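Local coordinates for putative oxygenase (Streptomyces coelicolor, PDB 2OG5), which hydroxylates L-asparagine at its beta-carbon, using iron(II), 2-oxoglutarate and dioxygen, to supply (2S,3S)-3-hydroxyasparagine for the calcium-dependent lipopeptide antibiotic, at residues R92-D97 and I303-V308; G163-E166 and G172-L175; L176-E181 and E282-F287; A226-E231 and G255-P260. One frame throughout, in Å; residues are numbered along the deposited sequence.

Interaction 1 of 4, residues R92-D97 and I303-V308; sequences RDSGPD and IVDNRV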
loop_
_atom_site.group_PDB
_atom_site.type_symbol
_atom_site.label_atom_id
_atom_site.label_comp_id
_atom_site.label_asym_id
_atom_site.label_seq_id
_atom_site.Cartn_x
_atom_site.Cartn_y
_atom_site.Cartn_z
ATOM N N ARG A 92 -14.102 5.601 6.500
ATOM C CA ARG A 92 -15.549 5.414 6.339
ATOM C C ARG A 92 -15.971 5.399 4.870
ATOM O O ARG A 92 -16.869 4.647 4.488
ATOM C CB ARG A 92 -16.305 6.502 7.099
ATOM C CG ARG A 92 -17.828 6.475 6.959
ATOM C CD ARG A 92 -18.409 5.161 7.386
ATOM N NE ARG A 92 -19.863 5.123 7.208
ATOM C CZ ARG A 92 -20.458 4.651 6.119
ATOM N NH1 ARG A 92 -19.740 4.209 5.093
ATOM N NH2 ARG A 92 -21.778 4.625 6.050
ATOM N N ASP A 93 -15.336 6.248 4.066
ATOM C CA ASP A 93 -15.635 6.359 2.642
ATOM C C ASP A 93 -14.374 6.827 1.916
ATOM O O ASP A 93 -13.953 7.966 2.072
ATOM C CB ASP A 93 -16.780 7.352 2.443
ATOM C CG ASP A 93 -17.200 7.502 0.994
ATOM O OD1 ASP A 93 -16.505 7.000 0.080
ATOM O OD2 ASP A 93 -18.259 8.135 0.767
ATOM N N SER A 94 -13.765 5.930 1.143
ATOM C CA SER A 94 -12.509 6.249 0.468
ATOM C C SER A 94 -12.713 7.005 -0.853
ATOM O O SER A 94 -11.749 7.331 -1.542
ATOM C CB SER A 94 -11.673 4.985 0.276
ATOM O OG SER A 94 -12.399 3.995 -0.415
ATOM N N GLY A 95 -13.964 7.309 -1.185
ATOM C CA GLY A 95 -14.276 8.190 -2.299
ATOM C C GLY A 95 -14.154 7.542 -3.664
ATOM O O GLY A 95 -13.807 6.381 -3.786
ATOM N N PRO A 96 -14.446 8.310 -4.715
ATOM C CA PRO A 96 -14.478 7.746 -6.058
ATOM C C PRO A 96 -13.143 7.209 -6.586
ATOM O O PRO A 96 -13.156 6.389 -7.493
ATOM C CB PRO A 96 -14.988 8.913 -6.919
ATOM C CG PRO A 96 -14.732 10.125 -6.128
ATOM C CD PRO A 96 -14.808 9.736 -4.693
ATOM N N ASP A 97 -12.013 7.666 -6.044
ATOM C CA ASP A 97 -10.711 7.153 -6.458
ATOM C C ASP A 97 -10.092 6.182 -5.456
ATOM O O ASP A 97 -9.033 5.618 -5.715
ATOM C CB ASP A 97 -9.758 8.305 -6.722
ATOM C CG ASP A 97 -10.224 9.155 -7.866
ATOM O OD1 ASP A 97 -10.250 8.619 -8.989
ATOM O OD2 ASP A 97 -10.575 10.338 -7.642
ATOM N N ILE A 303 -2.268 6.738 0.602
ATOM C CA ILE A 303 -2.974 5.619 1.222
ATOM C C ILE A 303 -4.002 5.114 0.225
ATOM O O ILE A 303 -4.890 5.862 -0.197
ATOM C CB ILE A 303 -3.662 6.027 2.528
ATOM C CG1 ILE A 303 -2.660 6.667 3.494
ATOM C CG2 ILE A 303 -4.355 4.807 3.185
ATOM C CD1 ILE A 303 -3.316 7.222 4.765
ATOM N N VAL A 304 -3.846 3.856 -0.182
ATOM C CA VAL A 304 -4.688 3.232 -1.192
ATOM C C VAL A 304 -5.639 2.244 -0.506
ATOM O O VAL A 304 -5.215 1.436 0.309
ATOM C CB VAL A 304 -3.822 2.484 -2.220
ATOM C CG1 VAL A 304 -4.676 1.834 -3.285
ATOM C CG2 VAL A 304 -2.782 3.443 -2.860
ATOM N N ASP A 305 -6.928 2.361 -0.793
ATOM C CA ASP A 305 -7.926 1.422 -0.310
ATOM C C ASP A 305 -7.883 0.197 -1.201
ATOM O O ASP A 305 -8.389 0.194 -2.321
ATOM C CB ASP A 305 -9.306 2.074 -0.326
ATOM C CG ASP A 305 -10.378 1.187 0.275
ATOM O OD1 ASP A 305 -10.145 -0.042 0.345
ATOM O OD2 ASP A 305 -11.459 1.710 0.655
ATOM N N ASN A 306 -7.250 -0.850 -0.695
ATOM C CA ASN A 306 -6.973 -2.055 -1.459
ATOM C C ASN A 306 -8.198 -2.922 -1.696
ATOM O O ASN A 306 -8.102 -3.922 -2.428
ATOM C CB ASN A 306 -5.890 -2.874 -0.734
ATOM C CG ASN A 306 -5.255 -3.948 -1.613
ATOM O OD1 ASN A 306 -4.887 -3.689 -2.771
ATOM N ND2 ASN A 306 -5.086 -5.149 -1.056
ATOM N N ARG A 307 -9.333 -2.565 -1.092
ATOM C CA ARG A 307 -10.600 -3.266 -1.371
ATOM C C ARG A 307 -11.195 -2.836 -2.715
ATOM O O ARG A 307 -11.893 -3.628 -3.360
ATOM C CB ARG A 307 -11.657 -2.986 -0.292
ATOM C CG ARG A 307 -11.594 -3.807 0.991
ATOM C CD ARG A 307 -10.636 -3.258 2.012
ATOM N NE ARG A 307 -10.895 -1.872 2.390
ATOM C CZ ARG A 307 -11.570 -1.461 3.461
ATOM N NH1 ARG A 307 -12.058 -2.313 4.344
ATOM N NH2 ARG A 307 -11.739 -0.167 3.668
ATOM N N VAL A 308 -10.930 -1.593 -3.128
ATOM C CA VAL A 308 -11.591 -1.003 -4.295
ATOM C C VAL A 308 -10.632 -0.424 -5.336
ATOM O O VAL A 308 -11.065 -0.056 -6.428
ATOM C CB VAL A 308 -12.601 0.094 -3.895
ATOM C CG1 VAL A 308 -13.789 -0.511 -3.164
ATOM C CG2 VAL A 308 -11.935 1.189 -3.074
#

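Interaction 2 of 4, residues G163-E166 and G172-L175; sequences GMEE and GSTL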
loop_
_atom_site.group_PDB
_atom_site.type_symbol
_atom_site.label_atom_id
_atom_site.label_comp_id
_atom_site.label_asym_id
_atom_site.label_seq_id
_atom_site.Cartn_x
_atom_site.Cartn_y
_atom_site.Cartn_z
ATOM N N GLY A 163 19.759 -5.544 -11.305
ATOM C CA GLY A 163 19.451 -6.911 -11.713
ATOM C C GLY A 163 18.000 -7.311 -11.539
ATOM O O GLY A 163 17.572 -8.341 -12.068
ATOM N N MET A 164 17.233 -6.504 -10.806
ATOM C CA MET A 164 15.825 -6.797 -10.540
ATOM C C MET A 164 14.887 -5.921 -11.361
ATOM O O MET A 164 13.696 -5.853 -11.069
ATOM C CB MET A 164 15.523 -6.590 -9.052
ATOM C CG MET A 164 16.393 -7.401 -8.113
ATOM S SD MET A 164 16.166 -9.171 -8.320
ATOM C CE MET A 164 14.460 -9.357 -7.830
ATOM N N GLU A 165 15.418 -5.272 -12.393
ATOM C CA GLU A 165 14.647 -4.309 -13.185
ATOM C C GLU A 165 13.305 -4.852 -13.680
ATOM O O GLU A 165 12.310 -4.132 -13.660
ATOM C CB GLU A 165 15.468 -3.812 -14.387
ATOM C CG GLU A 165 16.612 -2.869 -14.032
ATOM C CD GLU A 165 17.862 -3.571 -13.513
ATOM O OE1 GLU A 165 17.936 -4.813 -13.602
ATOM O OE2 GLU A 165 18.770 -2.867 -13.020
ATOM N N GLU A 166 13.277 -6.114 -14.109
ATOM C CA GLU A 166 12.079 -6.707 -14.708
ATOM C C GLU A 166 11.107 -7.307 -13.698
ATOM O O GLU A 166 10.075 -7.851 -14.091
ATOM C CB GLU A 166 12.470 -7.801 -15.710
ATOM C CG GLU A 166 13.432 -7.352 -16.791
ATOM C CD GLU A 166 12.887 -6.225 -17.652
ATOM O OE1 GLU A 166 11.681 -6.254 -17.992
ATOM O OE2 GLU A 166 13.669 -5.309 -17.992
ATOM N N GLY A 172 11.771 -3.565 -8.627
ATOM C CA GLY A 172 11.772 -3.394 -10.078
ATOM C C GLY A 172 11.695 -1.942 -10.516
ATOM O O GLY A 172 11.420 -1.041 -9.719
ATOM N N SER A 173 11.969 -1.726 -11.797
ATOM C CA SER A 173 11.824 -0.398 -12.399
ATOM C C SER A 173 11.194 -0.433 -13.796
ATOM O O SER A 173 11.072 0.597 -14.455
ATOM C CB SER A 173 13.185 0.297 -12.408
ATOM O OG SER A 173 14.177 -0.565 -12.938
ATOM N N THR A 174 10.794 -1.615 -14.246
ATOM C CA THR A 174 9.969 -1.750 -15.428
ATOM C C THR A 174 8.530 -1.424 -15.024
ATOM O O THR A 174 8.211 -1.347 -13.842
ATOM C CB THR A 174 10.056 -3.171 -16.001
ATOM O OG1 THR A 174 9.390 -3.219 -17.270
ATOM C CG2 THR A 174 9.426 -4.165 -15.054
ATOM N N LEU A 175 7.661 -1.225 -15.998
ATOM C CA LEU A 175 6.264 -0.948 -15.697
ATOM C C LEU A 175 5.694 -2.020 -14.763
ATOM O O LEU A 175 5.786 -3.222 -15.049
ATOM C CB LEU A 175 5.451 -0.855 -16.988
ATOM C CG LEU A 175 3.994 -0.417 -16.811
ATOM C CD1 LEU A 175 3.514 0.365 -18.021
ATOM C CD2 LEU A 175 3.088 -1.606 -16.551
#

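Interaction 3 of 4, residues L176-E181 and E282-F287; sequences LTFHNE and ELQAHF. With NA (sodium ion), chain B.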
loop_
_atom_site.group_PDB
_atom_site.type_symbol
_atom_site.label_atom_id
_atom_site.label_comp_id
_atom_site.label_asym_id
_atom_site.label_seq_id
_atom_site.Cartn_x
_atom_site.Cartn_y
_atom_site.Cartn_z
ATOM N N LEU A 176 5.111 -1.566 -13.651
ATOM C CA LEU A 176 4.506 -2.437 -12.657
ATOM C C LEU A 176 3.014 -2.480 -12.950
ATOM O O LEU A 176 2.313 -1.476 -12.807
ATOM C CB LEU A 176 4.751 -1.885 -11.261
ATOM C CG LEU A 176 4.142 -2.658 -10.097
ATOM C CD1 LEU A 176 4.775 -4.043 -9.969
ATOM C CD2 LEU A 176 4.285 -1.883 -8.795
ATOM N N THR A 177 2.537 -3.644 -13.385
ATOM C CA THR A 177 1.155 -3.803 -13.849
ATOM C C THR A 177 0.156 -3.690 -12.692
ATOM O O THR A 177 0.458 -4.088 -11.559
ATOM C CB THR A 177 0.955 -5.151 -14.623
ATOM O OG1 THR A 177 -0.439 -5.448 -14.754
ATOM C CG2 THR A 177 1.613 -6.303 -13.920
ATOM N N PHE A 178 -1.031 -3.159 -12.993
ATOM C CA PHE A 178 -2.078 -2.933 -11.989
ATOM C C PHE A 178 -2.438 -4.190 -11.218
ATOM O O PHE A 178 -2.634 -5.258 -11.801
ATOM C CB PHE A 178 -3.357 -2.390 -12.639
ATOM C CG PHE A 178 -3.261 -0.948 -13.057
ATOM C CD1 PHE A 178 -3.129 0.070 -12.118
ATOM C CD2 PHE A 178 -3.333 -0.607 -14.403
ATOM C CE1 PHE A 178 -3.049 1.404 -12.523
ATOM C CE2 PHE A 178 -3.256 0.723 -14.807
ATOM C CZ PHE A 178 -3.123 1.722 -13.869
ATOM N N HIS A 179 -2.564 -4.035 -9.900
ATOM C CA HIS A 179 -2.937 -5.137 -9.028
ATOM C C HIS A 179 -3.458 -4.632 -7.693
ATOM O O HIS A 179 -3.097 -3.546 -7.234
ATOM C CB HIS A 179 -1.733 -6.054 -8.777
ATOM C CG HIS A 179 -0.592 -5.377 -8.082
ATOM N ND1 HIS A 179 0.283 -4.528 -8.729
ATOM C CD2 HIS A 179 -0.189 -5.414 -6.790
ATOM C CE1 HIS A 179 1.171 -4.070 -7.864
ATOM N NE2 HIS A 179 0.907 -4.593 -6.679
ATOM N N ASN A 180 -4.310 -5.448 -7.077
ATOM C CA ASN A 180 -4.554 -5.356 -5.640
ATOM C C ASN A 180 -3.364 -6.009 -4.951
ATOM O O ASN A 180 -2.859 -7.030 -5.429
ATOM C CB ASN A 180 -5.834 -6.098 -5.238
ATOM C CG ASN A 180 -7.090 -5.465 -5.817
ATOM O OD1 ASN A 180 -7.766 -6.070 -6.643
ATOM N ND2 ASN A 180 -7.415 -4.252 -5.372
ATOM N N GLU A 181 -2.902 -5.407 -3.862
ATOM C CA GLU A 181 -1.794 -5.967 -3.097
ATOM C C GLU A 181 -2.176 -7.336 -2.542
ATOM O O GLU A 181 -3.203 -7.476 -1.890
ATOM C CB GLU A 181 -1.420 -5.030 -1.949
ATOM C CG GLU A 181 -0.080 -5.348 -1.316
ATOM C CD GLU A 181 1.075 -5.089 -2.239
ATOM O OE1 GLU A 181 0.922 -4.277 -3.176
ATOM O OE2 GLU A 181 2.147 -5.718 -2.061
ATOM N N GLU A 282 -10.585 -5.691 -21.087
ATOM C CA GLU A 282 -11.386 -4.468 -21.001
ATOM C C GLU A 282 -11.165 -3.751 -19.670
ATOM O O GLU A 282 -11.109 -2.517 -19.621
ATOM C CB GLU A 282 -12.885 -4.744 -21.206
ATOM C CG GLU A 282 -13.677 -3.448 -21.425
ATOM C CD GLU A 282 -15.177 -3.635 -21.534
ATOM O OE1 GLU A 282 -15.631 -4.743 -21.890
ATOM O OE2 GLU A 282 -15.906 -2.651 -21.269
ATOM N N LEU A 283 -11.053 -4.520 -18.591
ATOM C CA LEU A 283 -10.800 -3.947 -17.275
ATOM C C LEU A 283 -9.471 -3.197 -17.257
ATOM O O LEU A 283 -9.412 -2.051 -16.807
ATOM C CB LEU A 283 -10.814 -5.049 -16.222
ATOM C CG LEU A 283 -10.699 -4.616 -14.762
ATOM C CD1 LEU A 283 -11.891 -3.769 -14.356
ATOM C CD2 LEU A 283 -10.568 -5.839 -13.858
ATOM N N GLN A 284 -8.418 -3.829 -17.770
ATOM C CA GLN A 284 -7.107 -3.184 -17.891
ATOM C C GLN A 284 -7.188 -1.878 -18.677
ATOM O O GLN A 284 -6.610 -0.864 -18.269
ATOM C CB GLN A 284 -6.087 -4.138 -18.533
ATOM C CG GLN A 284 -4.753 -3.494 -19.026
ATOM C CD GLN A 284 -3.927 -2.817 -17.943
ATOM O OE1 GLN A 284 -4.048 -3.128 -16.764
ATOM N NE2 GLN A 284 -3.067 -1.878 -18.352
ATOM N N ALA A 285 -7.895 -1.899 -19.806
ATOM C CA ALA A 285 -8.055 -0.700 -20.626
ATOM C C ALA A 285 -8.671 0.459 -19.853
ATOM O O ALA A 285 -8.196 1.587 -19.955
ATOM C CB ALA A 285 -8.895 -1.010 -21.866
ATOM N N HIS A 286 -9.721 0.180 -19.083
ATOM C CA HIS A 286 -10.410 1.226 -18.322
ATOM C C HIS A 286 -9.619 1.681 -17.088
ATOM O O HIS A 286 -9.673 2.861 -16.725
ATOM C CB HIS A 286 -11.824 0.783 -17.933
ATOM C CG HIS A 286 -12.787 0.788 -19.080
ATOM N ND1 HIS A 286 -13.000 -0.314 -19.878
ATOM C CD2 HIS A 286 -13.574 1.772 -19.579
ATOM C CE1 HIS A 286 -13.881 -0.012 -20.817
ATOM N NE2 HIS A 286 -14.240 1.248 -20.663
ATOM N N PHE A 287 -8.884 0.767 -16.464
ATOM C CA PHE A 287 -7.942 1.145 -15.399
ATOM C C PHE A 287 -6.924 2.126 -15.963
ATOM O O PHE A 287 -6.624 3.162 -15.360
ATOM C CB PHE A 287 -7.143 -0.051 -14.850
ATOM C CG PHE A 287 -7.890 -0.962 -13.906
ATOM C CD1 PHE A 287 -8.950 -0.523 -13.125
ATOM C CD2 PHE A 287 -7.452 -2.269 -13.754
ATOM C CE1 PHE A 287 -9.586 -1.404 -12.230
ATOM C CE2 PHE A 287 -8.079 -3.138 -12.864
ATOM C CZ PHE A 287 -9.147 -2.704 -12.120
HETATM NA NA NA B . 1.753 -3.362 -4.754
HETATM O O HOH W 1 -1.228 -2.721 -15.834
HETATM O O HOH W 2 3.051 -4.809 -4.532
HETATM O O HOH W 3 3.402 -2.476 -5.560
HETATM O O HOH W 4 2.978 -1.828 -3.135
#

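Interaction 4 of 4, residues A226-E231 and G255-P260; sequences ALWAPE and GDRSDP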
loop_
_atom_site.group_PDB
_atom_site.type_symbol
_atom_site.label_atom_id
_atom_site.label_comp_id
_atom_site.label_asym_id
_atom_site.label_seq_id
_atom_site.Cartn_x
_atom_site.Cartn_y
_atom_site.Cartn_z
ATOM N N ALA A 226 -19.012 -11.257 -16.753
ATOM C CA ALA A 226 -17.833 -12.118 -16.643
ATOM C C ALA A 226 -17.094 -11.921 -15.309
ATOM O O ALA A 226 -16.689 -12.891 -14.672
ATOM C CB ALA A 226 -16.880 -11.882 -17.823
ATOM N N LEU A 227 -16.951 -10.670 -14.878
ATOM C CA LEU A 227 -16.153 -10.359 -13.688
ATOM C C LEU A 227 -16.806 -10.848 -12.394
ATOM O O LEU A 227 -16.119 -11.079 -11.395
ATOM C CB LEU A 227 -15.854 -8.854 -13.611
ATOM C CG LEU A 227 -14.922 -8.306 -14.696
ATOM C CD1 LEU A 227 -14.899 -6.776 -14.676
ATOM C CD2 LEU A 227 -13.512 -8.879 -14.563
ATOM N N TRP A 228 -18.130 -11.030 -12.420
ATOM C CA TRP A 228 -18.866 -11.618 -11.289
ATOM C C TRP A 228 -18.845 -13.152 -11.260
ATOM O O TRP A 228 -19.269 -13.756 -10.274
ATOM C CB TRP A 228 -20.331 -11.143 -11.287
ATOM C CG TRP A 228 -20.515 -9.740 -10.810
ATOM C CD1 TRP A 228 -20.793 -8.652 -11.572
ATOM C CD2 TRP A 228 -20.429 -9.276 -9.455
ATOM N NE1 TRP A 228 -20.882 -7.529 -10.784
ATOM C CE2 TRP A 228 -20.666 -7.887 -9.477
ATOM C CE3 TRP A 228 -20.170 -9.898 -8.232
ATOM C CZ2 TRP A 228 -20.654 -7.108 -8.320
ATOM C CZ3 TRP A 228 -20.168 -9.127 -7.087
ATOM C CH2 TRP A 228 -20.403 -7.745 -7.140
ATOM N N ALA A 229 -18.361 -13.775 -12.332
ATOM C CA ALA A 229 -18.359 -15.235 -12.442
ATOM C C ALA A 229 -17.065 -15.811 -11.865
ATOM O O ALA A 229 -16.011 -15.165 -11.933
ATOM C CB ALA A 229 -18.530 -15.656 -13.899
ATOM N N PRO A 230 -17.124 -17.032 -11.306
ATOM C CA PRO A 230 -15.937 -17.661 -10.733
ATOM C C PRO A 230 -15.008 -18.239 -11.798
ATOM O O PRO A 230 -14.831 -19.457 -11.884
ATOM C CB PRO A 230 -16.531 -18.764 -9.850
ATOM C CG PRO A 230 -17.763 -19.153 -10.557
ATOM C CD PRO A 230 -18.317 -17.886 -11.150
ATOM N N GLU A 231 -14.416 -17.362 -12.605
ATOM C CA GLU A 231 -13.674 -17.792 -13.782
ATOM C C GLU A 231 -12.274 -17.180 -13.841
ATOM O O GLU A 231 -11.711 -17.000 -14.925
ATOM C CB GLU A 231 -14.495 -17.467 -15.029
ATOM C CG GLU A 231 -15.834 -18.204 -15.021
ATOM C CD GLU A 231 -16.693 -17.941 -16.231
ATOM O OE1 GLU A 231 -16.260 -17.217 -17.145
ATOM O OE2 GLU A 231 -17.818 -18.483 -16.261
ATOM N N GLY A 255 -19.075 -8.591 -3.385
ATOM C CA GLY A 255 -19.952 -7.761 -2.561
ATOM C C GLY A 255 -21.125 -7.128 -3.293
ATOM O O GLY A 255 -21.853 -7.803 -4.028
ATOM N N ASP A 256 -21.316 -5.827 -3.076
ATOM C CA ASP A 256 -22.489 -5.121 -3.601
ATOM C C ASP A 256 -22.382 -4.946 -5.107
ATOM O O ASP A 256 -21.295 -4.757 -5.636
ATOM C CB ASP A 256 -22.609 -3.749 -2.934
ATOM C CG ASP A 256 -23.853 -3.008 -3.356
ATOM O OD1 ASP A 256 -24.959 -3.411 -2.909
ATOM O OD2 ASP A 256 -23.731 -2.036 -4.132
ATOM N N ARG A 257 -23.516 -4.981 -5.795
ATOM C CA ARG A 257 -23.515 -4.910 -7.256
ATOM C C ARG A 257 -23.194 -3.531 -7.806
ATOM O O ARG A 257 -22.640 -3.426 -8.902
ATOM C CB ARG A 257 -24.850 -5.414 -7.802
ATOM C CG ARG A 257 -24.912 -6.930 -7.798
ATOM C CD ARG A 257 -24.390 -7.496 -9.118
ATOM N NE ARG A 257 -24.139 -8.937 -9.054
ATOM C CZ ARG A 257 -23.990 -9.728 -10.118
ATOM N NH1 ARG A 257 -24.066 -9.232 -11.348
ATOM N NH2 ARG A 257 -23.773 -11.030 -9.956
ATOM N N SER A 258 -23.540 -2.483 -7.063
ATOM C CA SER A 258 -23.264 -1.117 -7.493
ATOM C C SER A 258 -21.951 -0.567 -6.938
ATOM O O SER A 258 -21.310 0.273 -7.581
ATOM C CB SER A 258 -24.410 -0.181 -7.109
ATOM O OG SER A 258 -24.547 -0.075 -5.712
ATOM N N ASP A 259 -21.570 -1.039 -5.747
ATOM C CA ASP A 259 -20.347 -0.601 -5.061
ATOM C C ASP A 259 -19.519 -1.827 -4.635
ATOM O O ASP A 259 -19.271 -2.044 -3.443
ATOM C CB ASP A 259 -20.742 0.273 -3.848
ATOM C CG ASP A 259 -19.554 0.886 -3.109
ATOM O OD1 ASP A 259 -18.457 1.046 -3.684
ATOM O OD2 ASP A 259 -19.732 1.250 -1.922
ATOM N N PRO A 260 -19.066 -2.629 -5.615
ATOM C CA PRO A 260 -18.305 -3.825 -5.263
ATOM C C PRO A 260 -16.887 -3.553 -4.754
ATOM O O PRO A 260 -16.313 -2.491 -5.008
ATOM C CB PRO A 260 -18.212 -4.580 -6.590
ATOM C CG PRO A 260 -18.286 -3.531 -7.625
ATOM C CD PRO A 260 -19.234 -2.491 -7.075
HETATM O O HOH W 5 -22.145 -4.721 -11.241
#

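Interaction 1 of 4, residues R92-D97 and I303-V308
The hydroxyl of S94 and the carboxylate of D305 carry the polar part of this buried contact. S94 OG donates to D305 OD2 across 2.7 Å, meeting that oxygen on its anti side and somewhat out of the carboxylate plane. The same hydroxyl oxygen is also hydrogen-bonded to R213 of helix 212-215. D305 reaches the serine because its CG stands anti to the backbone N (chi1 -175°), and its other oxygen, OD1, accepts from R307 of the same segment. R307 NE approaches D305 OD1 at 2.8 Å in a salt bridge on the syn side, while R307 N reaches D305 OD1 on the anti side at 3.0 Å. These two donors come from opposite faces of the carboxylate, so with S94 OG three bonds fix its rotation.

Van der Waals contact adds little: the V308 CG2 methyl lies 3.9 Å from S94 OG.

Two Asx turns shape the partners. D93 OD1 accepts from G95 N at 2.9 Å just beyond helix 81-92, and D305 OD1 turns the chain where strand 301-305 ends. The contact thus ties the loop entering strand 99-103 to the end of its antiparallel neighbour, 301-305, within the large mixed sheet of the jelly-roll fold.

Interaction 2 of 4, residues G163-E166 and G172-L175
The carbonyl oxygen of E165 is gripped by two consecutive backbone amides of the facing segment. S173 N donates to E165 O at 3.1 Å and T174 N donates to E165 O at 3.0 Å. The threonine amide lies nearer the extension of the C=O bond, with a C=O...N angle of 154° against 124° for the serine amide, and the two donors arrive from opposite faces of the carbonyl plane. A weaker polar contact lies beside them, where G172 CA directs a C-H toward M164 O at 3.3 Å. The close passage of the glycine backbone brings its CA to 4.3 Å from E165 CA.

These bonds close a loop within the long connection between strands 156-158 and 176-179 of the jelly-roll oxygenase. Neither segment is regular helix or strand, and the five residues between them include N170, which binds L-asparagine. The side chain of S173 also lies about 8 Å from that of R325, the 2-oxoglutarate-binding arginine.

Side chains pack around the shared carbonyl. T174 CG2 lies between the backbone N and the carbonyl carbon of its own residue, and this rotamer carries the methyl to 3.2 Å from E165 O and 3.7 Å from E166 CA. E166 crosses T174 at about a right angle. On the serine side, S173 OG rests 3.5 Å from E165 CG, against the aliphatic part of the glutamate. The E165 chain bends at chi2 (80°), taking its carboxylate back toward its own segment, where G163 N makes weak bonds to both oxygens and Y320 OH is hydrogen-bonded to OE2.

Interaction 3 of 4, residues L176-E181 and E282-F287
F178 packs against Q284 and F287, joining the iron-ligand strand 176-179 of the jelly roll to helix 274-290. F178 CB lies oblique to the F287 ring, and CG, anti to the carbonyl carbon (chi1 -74°), carries the ring past the F287 side chain, which runs the opposite way. CD2 makes the closest contacts: it meets Q284 OE1 at 3.5 Å near the ring plane and F287 CB at 3.9 Å. F287 CB sits over the face, a CH-pi contact 25° off the normal, which F178 CE2 shares. At the tip, F178 CZ approaches the backbone oxygen of F287. The two phenyl planes are inclined at 56°, and V310 of strand 309-313 touches both side chains. One water also bridges the segments, accepting from F178 N and donating to Q284 OE1.

The CB of the next residue, H179, points away from the helix, and its imidazole binds the metal. With H311 completing the protein ligands, H179 NE2 (2.4 Å) and E181 OE1 (2.0 Å) bind a sodium ion in the site used by iron(II), together with three waters. This is the facial triad of two histidines and a carboxylate. H179 ND1 donates to T177 O at 2.9 Å, within both the ring and carbonyl planes, fixing the imidazole rotation.

Interaction 4 of 4, residues A226-E231 and G255-P260
W228 presents one indole face to the guanidinium group of R257 in a flat Arg-Trp cation-pi stack, the two planes only 7° apart. The contact joins the C-terminal region of helix 221-227 to the turn between strands 253-255 and 260-262, at the surface of the jelly-roll oxygenase, away from the annotated sites. R257 CZ stands 3.5 Å from the centroid of the five-membered ring and 9° off its normal. R257 NH1 lies over the same face, 3.3 Å from W228 CD1, while NE covers the middle of the indole. The arginine chain bends at chi2 (-90°) and then runs back across the indole in the direction opposite to the tryptophan side chain, which places R257 CD over the five-membered ring in a CH-pi contact.

The far end of the indole meets the turn's backbone. D256 O lies at the ring edge, near its plane, 3.5 Å from W228 CH2. G255 O approaches W228 CH2 obliquely at 3.4 Å, and P260 CB adds apolar contact with the same carbon.

Within the turn, D256 OD2 gathers three donors, S258 N, S258 OG and D259 N. The first and last give an Asx turn and a wider Asx motif that curl the backbone beside the tryptophan. A single water completes the link, accepting from W228 NE1 at 3.1 Å and donating to R257 O at 2.7 Å.

Interaction 3 holds the metal ligands H179 and E181, and the other three relate to it in different ways. Interaction 1, its centre about 16 Å from that of interaction 3, touches it through N306 OD1 and E181 N, 2.8 Å apart in a probable hydrogen bond, so the turn after strand 301-305 probably helps position the backbone of a metal ligand. Interaction 2 runs directly into strand 176-179 at L175-L176; G172 CA lies about 11 Å from the sodium ion. Interaction 4 is more peripheral, meeting interaction 3 through L227 CD1 and L283 CD1 at 4.3 Å and interaction 1 through P260 O and V308 CG1 at 3.7 Å. Interactions 2 and 4 lie farthest apart, with centres about 32 Å apart.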